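Long-range contact in ribulose-1,5-bisphosphate carboxylase/oxygenase large subunit (Rhodopseudomonas palustris, PDB 3QFW), which is a Rubisco-like protein, probably a magnesium-binding relative of ribulose-bisphosphate carboxylase, whose own reaction is not firmly established: residues F177-G185 with T199-G207. Numbering follows the deposited sequence.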
ATOM      1  N   PHE B 177      -2.840 -13.959 -17.911  1.00 37.93           N
ATOM      2  CA  PHE B 177      -1.866 -12.988 -18.398  1.00 38.42           C
ATOM      3  C   PHE B 177      -1.178 -13.434 -19.680  1.00 43.48           C
ATOM      4  O   PHE B 177      -1.091 -12.661 -20.635  1.00 35.06           O
ATOM      5  CB  PHE B 177      -0.802 -12.656 -17.346  1.00 36.63           C
ATOM      6  CG  PHE B 177       0.150 -11.587 -17.797  1.00 37.11           C
ATOM      7  CD1 PHE B 177      -0.146 -10.249 -17.589  1.00 38.91           C
ATOM      8  CD2 PHE B 177       1.310 -11.916 -18.483  1.00 38.57           C
ATOM      9  CE1 PHE B 177       0.717  -9.246 -18.042  1.00 32.77           C
ATOM     10  CE2 PHE B 177       2.173 -10.924 -18.933  1.00 41.62           C
ATOM     11  CZ  PHE B 177       1.876  -9.589 -18.708  1.00 36.98           C
ATOM     12  N   ALA B 178      -0.671 -14.664 -19.697  1.00 40.25           N
ATOM     13  CA  ALA B 178       0.090 -15.128 -20.860  1.00 43.05           C
ATOM     14  C   ALA B 178      -0.753 -15.094 -22.135  1.00 43.24           C
ATOM     15  O   ALA B 178      -0.360 -14.493 -23.137  1.00 45.40           O
ATOM     16  CB  ALA B 178       0.655 -16.517 -20.617  1.00 45.11           C
ATOM     17  N   GLU B 179      -1.922 -15.724 -22.083  1.00 43.04           N
ATOM     18  CA  GLU B 179      -2.838 -15.748 -23.215  1.00 45.15           C
ATOM     19  C   GLU B 179      -3.272 -14.350 -23.663  1.00 40.97           C
ATOM     20  O   GLU B 179      -3.336 -14.069 -24.860  1.00 43.32           O
ATOM     21  CB  GLU B 179      -4.073 -16.595 -22.890  1.00 41.89           C
ATOM     22  CG  GLU B 179      -3.829 -18.098 -22.924  1.00 46.77           C
ATOM     23  CD  GLU B 179      -3.239 -18.643 -21.634  1.00 49.11           C
ATOM     24  OE1 GLU B 179      -2.817 -17.844 -20.768  1.00 48.04           O
ATOM     25  OE2 GLU B 179      -3.207 -19.884 -21.481  1.00 52.89           O
ATOM     26  N   ARG B 180      -3.573 -13.475 -22.706  1.00 39.13           N
ATOM     27  CA  ARG B 180      -4.014 -12.110 -23.028  1.00 38.00           C
ATOM     28  C   ARG B 180      -2.921 -11.278 -23.705  1.00 39.25           C
ATOM     29  O   ARG B 180      -3.171 -10.581 -24.703  1.00 38.31           O
ATOM     30  CB  ARG B 180      -4.504 -11.392 -21.766  1.00 36.21           C
ATOM     31  CG  ARG B 180      -4.838  -9.928 -21.970  1.00 37.49           C
ATOM     32  CD  ARG B 180      -5.474  -9.308 -20.731  1.00 37.05           C
ATOM     33  NE  ARG B 180      -4.511  -8.927 -19.696  1.00 34.43           N
ATOM     34  CZ  ARG B 180      -4.297  -9.615 -18.579  1.00 35.24           C
ATOM     35  NH1 ARG B 180      -4.965 -10.742 -18.355  1.00 32.76           N
ATOM     36  NH2 ARG B 180      -3.413  -9.186 -17.685  1.00 32.57           N
ATOM     37  N   ALA B 181      -1.714 -11.334 -23.154  1.00 41.39           N
ATOM     38  CA  ALA B 181      -0.606 -10.561 -23.702  1.00 39.07           C
ATOM     39  C   ALA B 181      -0.340 -10.984 -25.142  1.00 39.55           C
ATOM     40  O   ALA B 181      -0.062 -10.152 -26.008  1.00 39.89           O
ATOM     41  CB  ALA B 181       0.639 -10.735 -22.848  1.00 40.76           C
ATOM     42  N   ALA B 182      -0.438 -12.282 -25.403  1.00 39.01           N
ATOM     43  CA  ALA B 182      -0.193 -12.795 -26.747  1.00 39.29           C
ATOM     44  C   ALA B 182      -1.259 -12.298 -27.715  1.00 43.03           C
ATOM     45  O   ALA B 182      -0.954 -11.631 -28.703  1.00 44.64           O
ATOM     46  CB  ALA B 182      -0.131 -14.311 -26.743  1.00 41.76           C
ATOM     47  N   ALA B 183      -2.513 -12.616 -27.412  1.00 42.33           N
ATOM     48  CA  ALA B 183      -3.638 -12.228 -28.257  1.00 41.47           C
ATOM     49  C   ALA B 183      -3.678 -10.724 -28.519  1.00 41.12           C
ATOM     50  O   ALA B 183      -3.922 -10.291 -29.649  1.00 41.33           O
ATOM     51  CB  ALA B 183      -4.958 -12.702 -27.633  1.00 40.57           C
ATOM     52  N   VAL B 184      -3.440  -9.927 -27.480  1.00 35.66           N
ATOM     53  CA  VAL B 184      -3.518  -8.476 -27.617  1.00 40.07           C
ATOM     54  C   VAL B 184      -2.303  -7.898 -28.334  1.00 37.95           C
ATOM     55  O   VAL B 184      -2.438  -7.089 -29.259  1.00 41.50           O
ATOM     56  CB  VAL B 184      -3.672  -7.774 -26.253  1.00 37.21           C
ATOM     57  CG1 VAL B 184      -3.531  -6.262 -26.432  1.00 36.54           C
ATOM     58  CG2 VAL B 184      -5.017  -8.126 -25.635  1.00 34.80           C
ATOM     59  N   GLY B 185      -1.118  -8.309 -27.898  1.00 40.10           N
ATOM     60  CA  GLY B 185       0.115  -7.823 -28.490  1.00 39.55           C
ATOM     61  C   GLY B 185       0.160  -8.110 -29.976  1.00 42.01           C
ATOM     62  O   GLY B 185       0.580  -7.267 -30.764  1.00 41.60           O
ATOM     63  N   THR B 199       1.636   2.186 -32.201  1.00 34.20           N
ATOM     64  CA  THR B 199       0.824   2.054 -31.000  1.00 34.71           C
ATOM     65  C   THR B 199       1.461   1.085 -30.008  1.00 31.72           C
ATOM     66  O   THR B 199       1.907   0.000 -30.393  1.00 33.12           O
ATOM     67  CB  THR B 199      -0.586   1.522 -31.330  1.00 33.28           C
ATOM     68  OG1 THR B 199      -1.339   2.519 -32.026  1.00 34.27           O
ATOM     69  CG2 THR B 199      -1.327   1.140 -30.039  1.00 31.97           C
ATOM     70  N   LEU B 200       1.494   1.474 -28.734  1.00 34.04           N
ATOM     71  CA  LEU B 200       2.044   0.622 -27.669  1.00 34.61           C
ATOM     72  C   LEU B 200       0.959  -0.108 -26.877  1.00 30.45           C
ATOM     73  O   LEU B 200      -0.151   0.401 -26.706  1.00 30.56           O
ATOM     74  CB  LEU B 200       2.876   1.456 -26.692  1.00 34.30           C
ATOM     75  CG  LEU B 200       4.144   2.150 -27.186  1.00 31.46           C
ATOM     76  CD1 LEU B 200       4.523   3.259 -26.224  1.00 31.06           C
ATOM     77  CD2 LEU B 200       5.287   1.157 -27.327  1.00 37.43           C
ATOM     78  N   TYR B 201       1.291  -1.296 -26.382  1.00 32.94           N
ATOM     79  CA  TYR B 201       0.405  -2.027 -25.469  1.00 33.13           C
ATOM     80  C   TYR B 201       1.030  -2.218 -24.087  1.00 32.70           C
ATOM     81  O   TYR B 201       2.164  -2.687 -23.963  1.00 33.41           O
ATOM     82  CB  TYR B 201       0.007  -3.372 -26.076  1.00 32.49           C
ATOM     83  CG  TYR B 201      -0.766  -4.284 -25.148  1.00 34.94           C
ATOM     84  CD1 TYR B 201      -1.883  -3.829 -24.452  1.00 34.86           C
ATOM     85  CD2 TYR B 201      -0.395  -5.615 -24.989  1.00 32.67           C
ATOM     86  CE1 TYR B 201      -2.593  -4.684 -23.595  1.00 33.61           C
ATOM     87  CE2 TYR B 201      -1.103  -6.462 -24.154  1.00 31.73           C
ATOM     88  CZ  TYR B 201      -2.199  -5.997 -23.466  1.00 32.68           C
ATOM     89  OH  TYR B 201      -2.899  -6.862 -22.633  1.00 35.73           O
ATOM     90  N   ALA B 202       0.280  -1.854 -23.051  1.00 30.87           N
ATOM     91  CA  ALA B 202       0.749  -1.963 -21.672  1.00 34.04           C
ATOM     92  C   ALA B 202      -0.122  -2.937 -20.859  1.00 29.29           C
ATOM     93  O   ALA B 202      -1.141  -2.548 -20.301  1.00 29.90           O
ATOM     94  CB  ALA B 202       0.765  -0.588 -21.018  1.00 31.52           C
ATOM     95  N   PRO B 203       0.254  -4.220 -20.837  1.00 32.79           N
ATOM     96  CA  PRO B 203      -0.472  -5.203 -20.018  1.00 34.71           C
ATOM     97  C   PRO B 203      -0.199  -5.021 -18.522  1.00 31.74           C
ATOM     98  O   PRO B 203       0.881  -4.565 -18.135  1.00 30.55           O
ATOM     99  CB  PRO B 203       0.088  -6.544 -20.500  1.00 33.76           C
ATOM    100  CG  PRO B 203       1.420  -6.202 -21.081  1.00 33.43           C
ATOM    101  CD  PRO B 203       1.259  -4.855 -21.701  1.00 31.17           C
ATOM    102  N   ASN B 204      -1.176  -5.367 -17.690  1.00 32.26           N
ATOM    103  CA  ASN B 204      -1.031  -5.168 -16.255  1.00 32.81           C
ATOM    104  C   ASN B 204      -0.345  -6.348 -15.591  1.00 31.52           C
ATOM    105  O   ASN B 204      -0.893  -7.452 -15.566  1.00 30.00           O
ATOM    106  CB  ASN B 204      -2.387  -4.907 -15.592  1.00 30.64           C
ATOM    107  CG  ASN B 204      -2.255  -4.623 -14.105  1.00 33.73           C
ATOM    108  OD1 ASN B 204      -1.596  -3.662 -13.709  1.00 33.41           O
ATOM    109  ND2 ASN B 204      -2.875  -5.468 -13.272  1.00 29.90           N
ATOM    110  N   ILE B 205       0.852  -6.126 -15.059  1.00 31.98           N
ATOM    111  CA  ILE B 205       1.534  -7.172 -14.289  1.00 34.84           C
ATOM    112  C   ILE B 205       1.187  -7.110 -12.798  1.00 34.49           C
ATOM    113  O   ILE B 205       1.012  -6.025 -12.246  1.00 31.12           O
ATOM    114  CB  ILE B 205       3.054  -7.167 -14.503  1.00 32.89           C
ATOM    115  CG1 ILE B 205       3.649  -5.811 -14.115  1.00 37.26           C
ATOM    116  CG2 ILE B 205       3.361  -7.486 -15.962  1.00 38.83           C
ATOM    117  CD1 ILE B 205       5.145  -5.847 -13.908  1.00 39.38           C
ATOM    118  N   SER B 206       1.118  -8.285 -12.164  1.00 31.44           N
ATOM    119  CA  SER B 206       0.415  -8.468 -10.895  1.00 35.14           C
ATOM    120  C   SER B 206       1.078  -9.467  -9.941  1.00 33.60           C
ATOM    121  O   SER B 206       1.903 -10.282 -10.352  1.00 32.27           O
ATOM    122  CB  SER B 206      -0.994  -9.003 -11.195  1.00 28.23           C
ATOM    123  OG  SER B 206      -1.972  -8.257 -10.510  1.00 39.90           O
ATOM    124  N   GLY B 207       0.684  -9.409  -8.670  1.00 30.22           N
ATOM    125  CA  GLY B 207       1.022 -10.450  -7.705  1.00 30.15           C
ATOM    126  C   GLY B 207       2.305 -10.209  -6.925  1.00 31.64           C
ATOM    127  O   GLY B 207       2.637  -9.071  -6.605  1.00 31.69           O
TER
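Phe177, with CG trans to its backbone N (chi1 -176°), and Tyr201, likewise extended (chi1 173°), reach across from helix 177-185 and strand 200-202, which run nearly antiparallel (167°). The Tyr201 ring lies between Val184 and Pro203: Val184 CG1 sits over the centre of one face, modelled too close for the CH-pi distance to be trusted, Pro203 CD lies off-centre over the other, and Ala181 CA meets the ring edge, 4.2 Å from CE2. Phe177 packs farther along, its CE1 3.7 Å from Pro203 CB and its CZ 3.8 Å from Ile205 CG2, while its edge faces the carbonyl of Asn204, with CE1 3.5 Å from O. Arg180 CG passes 3.7 Å from Tyr201 OH, and a bend at chi3 turns the guanidinium nearly perpendicular to the phenol ring. Both polar ends turn to Asp165 of strand 162-165, Arg180 NE by a salt bridge and Tyr201 OH by a hydrogen bond. Helix 177-195 here packs over strand 200-202 in a beta-alpha-beta unit of the TIM barrel. No hydrogen bond joins the segments directly, and buried Asn204 O, in the guanidinium plane 3.7 Å from Arg180 NH2, has no partner; apolar packing binds them, and Asp165 ties their polar groups together, its charge probably balanced by Arg180.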